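PDB 3OM4: levansucrase from Bacillus megaterium, which belongs to the levansucrase/invertase family of the beta-fructosidase clan and folds as a five-bladed beta-propeller. Local coordinates for residues S16-R20 with D21-K25; P372-T376 with G377-H381; V431-G435 with S436-V440. The protein carries 1 engineered substitution. All coordinates share one frame; numbering follows the deposited sequence.

Contact 1 of 3, residues S16-R20 with D21-K25; sequences SHITR and DNMVK
Val24 N donates to Arg20 O at 2.9 Å, the shortest backbone bond where the chain leaves a strand of two residues, 16-17, and enters the short helix 20-24 through an N-cap. One step back, Met23 N reaches Thr19 O at 3.1 Å, so two bonds in succession close the first turn. Thr19 is the cap residue. Its chi1 of 65° sets OG1 between its own backbone N and carbonyl carbon, folded back over the first turn, where it accepts from Asn22 N in a weak bond of 3.4 Å.

The charged side chains part: Asp21 and Lys25 pair with each other, while Arg20 goes into the protein. Asp21 OD2 and Lys25 NZ form a salt bridge of 2.9 Å one turn along, the lysine chain bending at its last torsion (chi4 73°) to come back to the carboxylate. The guanidinium of Arg20 turns the other way, to a salt bridge with Glu275 on helix 269-281 and a bond to Thr347 O, which ties the start of helix 20-24 to the neighbouring helix and loop.

Apolar packing closes the turn between Ile18, just ahead of the cap, and Met23. Ile314 of strand 306-315 packs on Ile18, and the loop residues Met346 and Ile348 on Met23. Bends at chi2 and chi3 curl the methionine around a single branch of the isoleucine: Ile18 CG2 has Met23 CG at 4.0 Å, SD at 3.8 Å, and the terminal methyl CE at 3.6 Å.

Contact 2 of 3, residues P372-T376 with G377-H381; sequences PLNDT and GLVLH
Between Leu373 and Gly377 the backbone swings out of strand 371-382, passing through positive phi at Asn374 and Asp375, and it is pinned at its neck by Gly377 N donating to Leu373 O at 2.8 Å. Both ends of this excursion, Leu373 and Gly377, bond to the backbone of Gly360 on strand 356-363, so the loop bulges away while the strand resumes beside the same neighbour. Gly377 itself has positive phi, and having no CB it turns without pressing on Thr376 O.

Two side chains bind the loop to the strand that follows. Asn374 extends its amide to the first strand residue: ND2 donates to Leu378 O at 2.8 Å, approaching nearly along its C=O direction, and the oxygen sits about 15° out of the asparagine's amide plane. The same nitrogen also bonds to Thr438 OG1 on the next sheet, so two acceptors fix its rotation. Thr376 makes an ST turn: chi1 of 67° holds OG1 between its own N and carbonyl carbon, on the side of the following backbone, where it accepts from Leu378 N at 3.1 Å and a nearly straight 166°. That hydroxyl also bonds to Gln29 OE1, and Leu378 CB rests 3.4 Å from Thr376 OG1.

Pro372 CB packs against the backbone at Gly377 N, 3.4 Å away; the apolar pair is Leu373 CD1 with Val379 CG2 at 3.9 Å, the two side chains slanting across each other. Leu373 and Val379 both also pack on Thr438. Just beyond, Val379 and Leu380 both face Met358, so the strand that resumes after the ST turn carries a classic beta bulge, on the outermost strand of a four-stranded antiparallel sheet of the kind that forms a propeller blade.

Contact 3 of 3, residues V431-G435 with S436-V440; sequences VNIDG and SKTSV
Val431 lies against Thr438, Ser439 and Val440 on the strand facing it, and its side chain can be followed outward atom by atom. CB stands 4.0 Å from Ser439 O. At CG1, placed anti to the backbone N by a chi1 of 164°, that same oxygen is 3.7 Å away and Thr438 CB is at 4.0 Å, the valine and threonine crossing at a slant. The other methyl, CG2, turns to Val440 and comes within 4.3 Å of its CG2. Leu380 of strand 371-382 and Val406 and Ile408 of strand 405-412 pack on the same valine, so Val431 is buried.

Beneath these side chains the backbones run antiparallel, with Val431-Val440 and Ile433-Thr438 as non-hydrogen-bonded pairs and Asn432-Ser439 and Asp434-Lys437 as hydrogen-bonded ones. Ser439 O accepts Asn432 N at 2.8 Å and is approached by Val431 CA as well, a CA-H...O contact. At the turn Asp434 N donates to Lys437 O at 2.8 Å, while Lys437 N returns a bond to Asp434 O.

Asn432, Asp434, Lys437 and Ser439 lie on the opposite, more open face. There Lys437 CB packs 3.5 Å from Asp434 O, and Ser439 OG bonds to Val440 O. Gly435 and Ser436 make the corner: Gly435, at phi 66° and psi -120°, takes the first central position of a type II' turn from Asp434 to Lys437, giving the two-residue beta hairpin that ends a four-stranded antiparallel propeller blade.

Contact 2 lies between the others, its centre 10 Å from each, while the centres of contacts 1 and 3 are 19 Å apart and their nearest atoms about 11 Å. Toward contact 1 the meeting is packing: Met23 CE comes to 3.3 Å from Thr376 O, and Asn22 lies on Pro372. Toward contact 3 it is polar, since Asn374 N probably bonds to Ser436 O at 2.8 Å, tying the loop of one blade to the hairpin corner of the next. Helix 20-24 thus packs on the loop of strand 371-382, and that loop on the hairpin of contact 3. A bound calcium ion is about 13 Å from the Arg20 side chain of contact 1.

Contact 1 of 3, residues S16-R20 with D21-K25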
loop_
_atom_site.group_PDB
_atom_site.type_symbol
_atom_site.label_atom_id
_atom_site.label_comp_id
_atom_site.label_asym_id
_atom_site.label_seq_id
_atom_site.Cartn_x
_atom_site.Cartn_y
_atom_site.Cartn_z
ATOM N N SER A 16 10.280 -10.907 -11.238
ATOM C CA SER A 16 9.971 -11.859 -10.174
ATOM C C SER A 16 8.476 -12.137 -10.079
ATOM O O SER A 16 7.656 -11.377 -10.601
ATOM C CB SER A 16 10.517 -11.357 -8.837
ATOM O OG SER A 16 11.928 -11.262 -8.896
ATOM N N HIS A 17 8.121 -13.234 -9.417
ATOM C CA HIS A 17 6.721 -13.620 -9.312
ATOM C C HIS A 17 6.373 -14.200 -7.957
ATOM O O HIS A 17 7.158 -14.941 -7.360
ATOM C CB HIS A 17 6.348 -14.605 -10.423
ATOM C CG HIS A 17 6.642 -14.089 -11.795
ATOM N ND1 HIS A 17 5.840 -13.165 -12.427
ATOM C CD2 HIS A 17 7.670 -14.339 -12.640
ATOM C CE1 HIS A 17 6.353 -12.877 -13.610
ATOM N NE2 HIS A 17 7.462 -13.579 -13.765
ATOM N N ILE A 18 5.193 -13.826 -7.480
ATOM C CA ILE A 18 4.584 -14.438 -6.316
ATOM C C ILE A 18 3.890 -15.692 -6.834
ATOM O O ILE A 18 2.880 -15.610 -7.537
ATOM C CB ILE A 18 3.595 -13.466 -5.635
ATOM C CG1 ILE A 18 4.348 -12.209 -5.179
ATOM C CG2 ILE A 18 2.876 -14.147 -4.467
ATOM C CD1 ILE A 18 3.471 -11.053 -4.727
ATOM N N THR A 19 4.463 -16.851 -6.520
ATOM C CA THR A 19 4.052 -18.096 -7.165
ATOM C C THR A 19 2.958 -18.843 -6.416
ATOM O O THR A 19 2.833 -18.738 -5.192
ATOM C CB THR A 19 5.252 -19.052 -7.404
ATOM O OG1 THR A 19 5.796 -19.475 -6.147
ATOM C CG2 THR A 19 6.338 -18.364 -8.221
ATOM N N ARG A 20 2.170 -19.605 -7.172
ATOM C CA ARG A 20 1.117 -20.434 -6.600
ATOM C C ARG A 20 1.679 -21.441 -5.596
ATOM O O ARG A 20 1.061 -21.696 -4.566
ATOM C CB ARG A 20 0.328 -21.140 -7.702
ATOM C CG ARG A 20 -0.366 -20.179 -8.661
ATOM C CD ARG A 20 -1.439 -20.872 -9.481
ATOM N NE ARG A 20 -2.549 -21.336 -8.651
ATOM C CZ ARG A 20 -3.607 -20.603 -8.317
ATOM N NH1 ARG A 20 -3.721 -19.350 -8.738
ATOM N NH2 ARG A 20 -4.558 -21.129 -7.557
ATOM N N ASP A 21 2.859 -21.983 -5.888
ATOM C CA ASP A 21 3.506 -22.952 -5.003
ATOM C C ASP A 21 3.837 -22.359 -3.638
ATOM O O ASP A 21 3.643 -23.011 -2.612
ATOM C CB ASP A 21 4.766 -23.529 -5.648
ATOM C CG ASP A 21 5.246 -24.791 -4.960
ATOM O OD1 ASP A 21 4.419 -25.701 -4.728
ATOM O OD2 ASP A 21 6.452 -24.871 -4.651
ATOM N N ASN A 22 4.327 -21.124 -3.624
ATOM C CA ASN A 22 4.614 -20.452 -2.363
ATOM C C ASN A 22 3.353 -20.085 -1.588
ATOM O O ASN A 22 3.310 -20.229 -0.366
ATOM C CB ASN A 22 5.513 -19.238 -2.584
ATOM C CG ASN A 22 6.964 -19.630 -2.818
ATOM O OD1 ASN A 22 7.444 -20.624 -2.268
ATOM N ND2 ASN A 22 7.667 -18.853 -3.626
ATOM N N MET A 23 2.323 -19.649 -2.308
ATOM C CA MET A 23 1.049 -19.279 -1.692
ATOM C C MET A 23 0.304 -20.460 -1.060
ATOM O O MET A 23 -0.259 -20.319 0.031
ATOM C CB MET A 23 0.156 -18.557 -2.704
ATOM C CG MET A 23 0.691 -17.203 -3.171
ATOM S SD MET A 23 0.871 -16.004 -1.838
ATOM C CE MET A 23 2.610 -16.129 -1.462
ATOM N N VAL A 24 0.314 -21.616 -1.731
ATOM C CA VAL A 24 -0.382 -22.805 -1.214
ATOM C C VAL A 24 0.237 -23.316 0.088
ATOM O O VAL A 24 -0.435 -23.981 0.879
ATOM C CB VAL A 24 -0.502 -23.971 -2.254
ATOM C CG1 VAL A 24 -1.276 -23.523 -3.495
ATOM C CG2 VAL A 24 0.867 -24.548 -2.624
ATOM N N LYS A 25 1.503 -22.979 0.323
ATOM C CA LYS A 25 2.200 -23.383 1.547
ATOM C C LYS A 25 1.849 -22.510 2.755
ATOM O O LYS A 25 2.136 -22.880 3.898
ATOM C CB LYS A 25 3.712 -23.386 1.323
ATOM C CG LYS A 25 4.202 -24.499 0.404
ATOM C CD LYS A 25 5.677 -24.315 0.086
ATOM C CE LYS A 25 6.281 -25.548 -0.568
ATOM N NZ LYS A 25 5.845 -25.726 -1.978
#

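Contact 2 of 3, residues P372-T376 with G377-H381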
loop_
_atom_site.group_PDB
_atom_site.type_symbol
_atom_site.label_atom_id
_atom_site.label_comp_id
_atom_site.label_asym_id
_atom_site.label_seq_id
_atom_site.Cartn_x
_atom_site.Cartn_y
_atom_site.Cartn_z
ATOM N N PRO A 372 11.257 -14.814 -1.878
ATOM C CA PRO A 372 10.287 -14.735 -0.778
ATOM C C PRO A 372 10.903 -14.838 0.619
ATOM O O PRO A 372 11.737 -15.713 0.876
ATOM C CB PRO A 372 9.352 -15.922 -1.041
ATOM C CG PRO A 372 10.140 -16.863 -1.892
ATOM C CD PRO A 372 11.055 -16.015 -2.714
ATOM N N LEU A 373 10.485 -13.941 1.509
ATOM C CA LEU A 373 10.870 -14.017 2.917
ATOM C C LEU A 373 10.173 -15.201 3.581
ATOM O O LEU A 373 9.020 -15.507 3.266
ATOM C CB LEU A 373 10.530 -12.718 3.650
ATOM C CG LEU A 373 11.211 -11.422 3.183
ATOM C CD1 LEU A 373 10.584 -10.218 3.861
ATOM C CD2 LEU A 373 12.714 -11.439 3.429
ATOM N N ASN A 374 10.884 -15.875 4.483
ATOM C CA ASN A 374 10.348 -17.043 5.191
ATOM C C ASN A 374 9.857 -18.125 4.225
ATOM O O ASN A 374 8.832 -18.773 4.457
ATOM C CB ASN A 374 9.245 -16.613 6.169
ATOM C CG ASN A 374 9.676 -15.463 7.056
ATOM O OD1 ASN A 374 10.633 -15.584 7.820
ATOM N ND2 ASN A 374 8.979 -14.331 6.951
ATOM N N ASP A 375 10.602 -18.281 3.131
ATOM C CA ASP A 375 10.380 -19.310 2.112
ATOM C C ASP A 375 9.160 -19.070 1.224
ATOM O O ASP A 375 9.198 -19.367 0.034
ATOM C CB ASP A 375 10.333 -20.714 2.731
ATOM C CG ASP A 375 11.604 -21.063 3.488
ATOM O OD1 ASP A 375 11.494 -21.617 4.599
ATOM O OD2 ASP A 375 12.711 -20.781 2.979
ATOM N N THR A 376 8.089 -18.537 1.805
ATOM C CA THR A 376 6.799 -18.453 1.120
ATOM C C THR A 376 6.405 -17.031 0.748
ATOM O O THR A 376 5.540 -16.830 -0.106
ATOM C CB THR A 376 5.671 -19.010 2.000
ATOM O OG1 THR A 376 5.498 -18.151 3.136
ATOM C CG2 THR A 376 5.984 -20.437 2.461
ATOM N N GLY A 377 7.017 -16.051 1.409
ATOM C CA GLY A 377 6.614 -14.659 1.253
ATOM C C GLY A 377 5.763 -14.148 2.402
ATOM O O GLY A 377 5.546 -12.947 2.521
ATOM N N LEU A 378 5.274 -15.053 3.248
ATOM C CA LEU A 378 4.497 -14.648 4.423
ATOM C C LEU A 378 5.326 -13.821 5.411
ATOM O O LEU A 378 6.413 -14.230 5.814
ATOM C CB LEU A 378 3.896 -15.874 5.127
ATOM C CG LEU A 378 3.117 -15.645 6.426
ATOM C CD1 LEU A 378 1.848 -14.830 6.194
ATOM C CD2 LEU A 378 2.779 -16.971 7.066
ATOM N N VAL A 379 4.811 -12.647 5.778
ATOM C CA VAL A 379 5.399 -11.851 6.856
ATOM C C VAL A 379 4.383 -11.624 7.981
ATOM O O VAL A 379 4.694 -11.841 9.156
ATOM C CB VAL A 379 5.971 -10.499 6.359
ATOM C CG1 VAL A 379 6.563 -9.707 7.524
ATOM C CG2 VAL A 379 7.036 -10.724 5.290
ATOM N N LEU A 380 3.175 -11.198 7.613
ATOM C CA LEU A 380 2.100 -10.966 8.581
ATOM C C LEU A 380 0.793 -11.639 8.176
ATOM O O LEU A 380 0.451 -11.690 6.994
ATOM C CB LEU A 380 1.863 -9.467 8.792
ATOM C CG LEU A 380 2.990 -8.629 9.406
ATOM C CD1 LEU A 380 2.587 -7.172 9.455
ATOM C CD2 LEU A 380 3.353 -9.118 10.801
ATOM N N HIS A 381 0.077 -12.159 9.171
ATOM C CA HIS A 381 -1.233 -12.761 8.966
ATOM C C HIS A 381 -2.232 -12.203 9.977
ATOM O O HIS A 381 -2.025 -12.292 11.192
ATOM C CB HIS A 381 -1.153 -14.292 9.043
ATOM C CG HIS A 381 -2.477 -14.982 8.902
ATOM N ND1 HIS A 381 -2.921 -15.927 9.802
ATOM C CD2 HIS A 381 -3.453 -14.862 7.971
ATOM C CE1 HIS A 381 -4.111 -16.363 9.430
ATOM N NE2 HIS A 381 -4.459 -15.731 8.323
#

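Contact 3 of 3, residues V431-G435 with S436-V440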
loop_
_atom_site.group_PDB
_atom_site.type_symbol
_atom_site.label_atom_id
_atom_site.label_comp_id
_atom_site.label_asym_id
_atom_site.label_seq_id
_atom_site.Cartn_x
_atom_site.Cartn_y
_atom_site.Cartn_z
ATOM N N VAL A 431 8.528 -5.885 14.009
ATOM C CA VAL A 431 8.920 -7.075 13.269
ATOM C C VAL A 431 10.437 -7.059 13.085
ATOM O O VAL A 431 11.007 -6.074 12.608
ATOM C CB VAL A 431 8.190 -7.172 11.900
ATOM C CG1 VAL A 431 8.871 -8.176 10.976
ATOM C CG2 VAL A 431 6.726 -7.552 12.106
ATOM N N ASN A 432 11.077 -8.147 13.502
ATOM C CA ASN A 432 12.508 -8.334 13.325
ATOM C C ASN A 432 12.812 -8.803 11.907
ATOM O O ASN A 432 12.124 -9.684 11.387
ATOM C CB ASN A 432 13.026 -9.362 14.337
ATOM C CG ASN A 432 14.515 -9.619 14.204
ATOM O OD1 ASN A 432 14.935 -10.562 13.534
ATOM N ND2 ASN A 432 15.320 -8.776 14.835
ATOM N N ILE A 433 13.826 -8.201 11.290
ATOM C CA ILE A 433 14.288 -8.614 9.964
ATOM C C ILE A 433 15.716 -9.148 10.061
ATOM O O ILE A 433 16.623 -8.434 10.498
ATOM C CB ILE A 433 14.252 -7.444 8.937
ATOM C CG1 ILE A 433 12.922 -6.671 8.988
ATOM C CG2 ILE A 433 14.579 -7.943 7.521
ATOM C CD1 ILE A 433 11.693 -7.445 8.543
ATOM N N ASP A 434 15.908 -10.401 9.658
ATOM C CA ASP A 434 17.226 -11.034 9.692
ATOM C C ASP A 434 17.459 -11.860 8.431
ATOM O O ASP A 434 17.017 -13.008 8.336
ATOM C CB ASP A 434 17.377 -11.902 10.949
ATOM C CG ASP A 434 18.824 -12.302 11.228
ATOM O OD1 ASP A 434 19.744 -11.828 10.523
ATOM O OD2 ASP A 434 19.042 -13.094 12.168
ATOM N N GLY A 435 18.156 -11.266 7.465
ATOM C CA GLY A 435 18.395 -11.913 6.177
ATOM C C GLY A 435 17.092 -12.074 5.421
ATOM O O GLY A 435 16.419 -11.089 5.130
ATOM N N SER A 436 16.730 -13.320 5.118
ATOM C CA SER A 436 15.462 -13.624 4.452
ATOM C C SER A 436 14.392 -14.124 5.430
ATOM O O SER A 436 13.375 -14.686 5.018
ATOM C CB SER A 436 15.673 -14.636 3.320
ATOM O OG SER A 436 16.213 -15.849 3.814
ATOM N N LYS A 437 14.632 -13.908 6.722
ATOM C CA LYS A 437 13.719 -14.350 7.773
ATOM C C LYS A 437 13.156 -13.151 8.523
ATOM O O LYS A 437 13.868 -12.177 8.772
ATOM C CB LYS A 437 14.435 -15.287 8.758
ATOM C CG LYS A 437 15.191 -16.453 8.107
ATOM C CD LYS A 437 14.303 -17.669 7.898
ATOM C CE LYS A 437 14.897 -18.630 6.877
ATOM N NZ LYS A 437 14.740 -18.139 5.477
ATOM N N THR A 438 11.874 -13.215 8.864
ATOM C CA THR A 438 11.245 -12.182 9.687
ATOM C C THR A 438 10.482 -12.821 10.840
ATOM O O THR A 438 10.129 -13.999 10.777
ATOM C CB THR A 438 10.271 -11.278 8.874
ATOM O OG1 THR A 438 9.057 -11.987 8.606
ATOM C CG2 THR A 438 10.897 -10.823 7.557
ATOM N N SER A 439 10.232 -12.044 11.891
ATOM C CA SER A 439 9.397 -12.499 12.997
ATOM C C SER A 439 8.775 -11.340 13.753
ATOM O O SER A 439 9.424 -10.321 13.985
ATOM C CB SER A 439 10.191 -13.366 13.978
ATOM O OG SER A 439 9.374 -13.733 15.081
ATOM N N VAL A 440 7.516 -11.519 14.143
ATOM C CA VAL A 440 6.833 -10.576 15.022
ATOM C C VAL A 440 7.550 -10.587 16.368
ATOM O O VAL A 440 7.804 -11.654 16.937
ATOM C CB VAL A 440 5.338 -10.935 15.198
ATOM C CG1 VAL A 440 4.685 -10.054 16.258
ATOM C CG2 VAL A 440 4.597 -10.802 13.873
#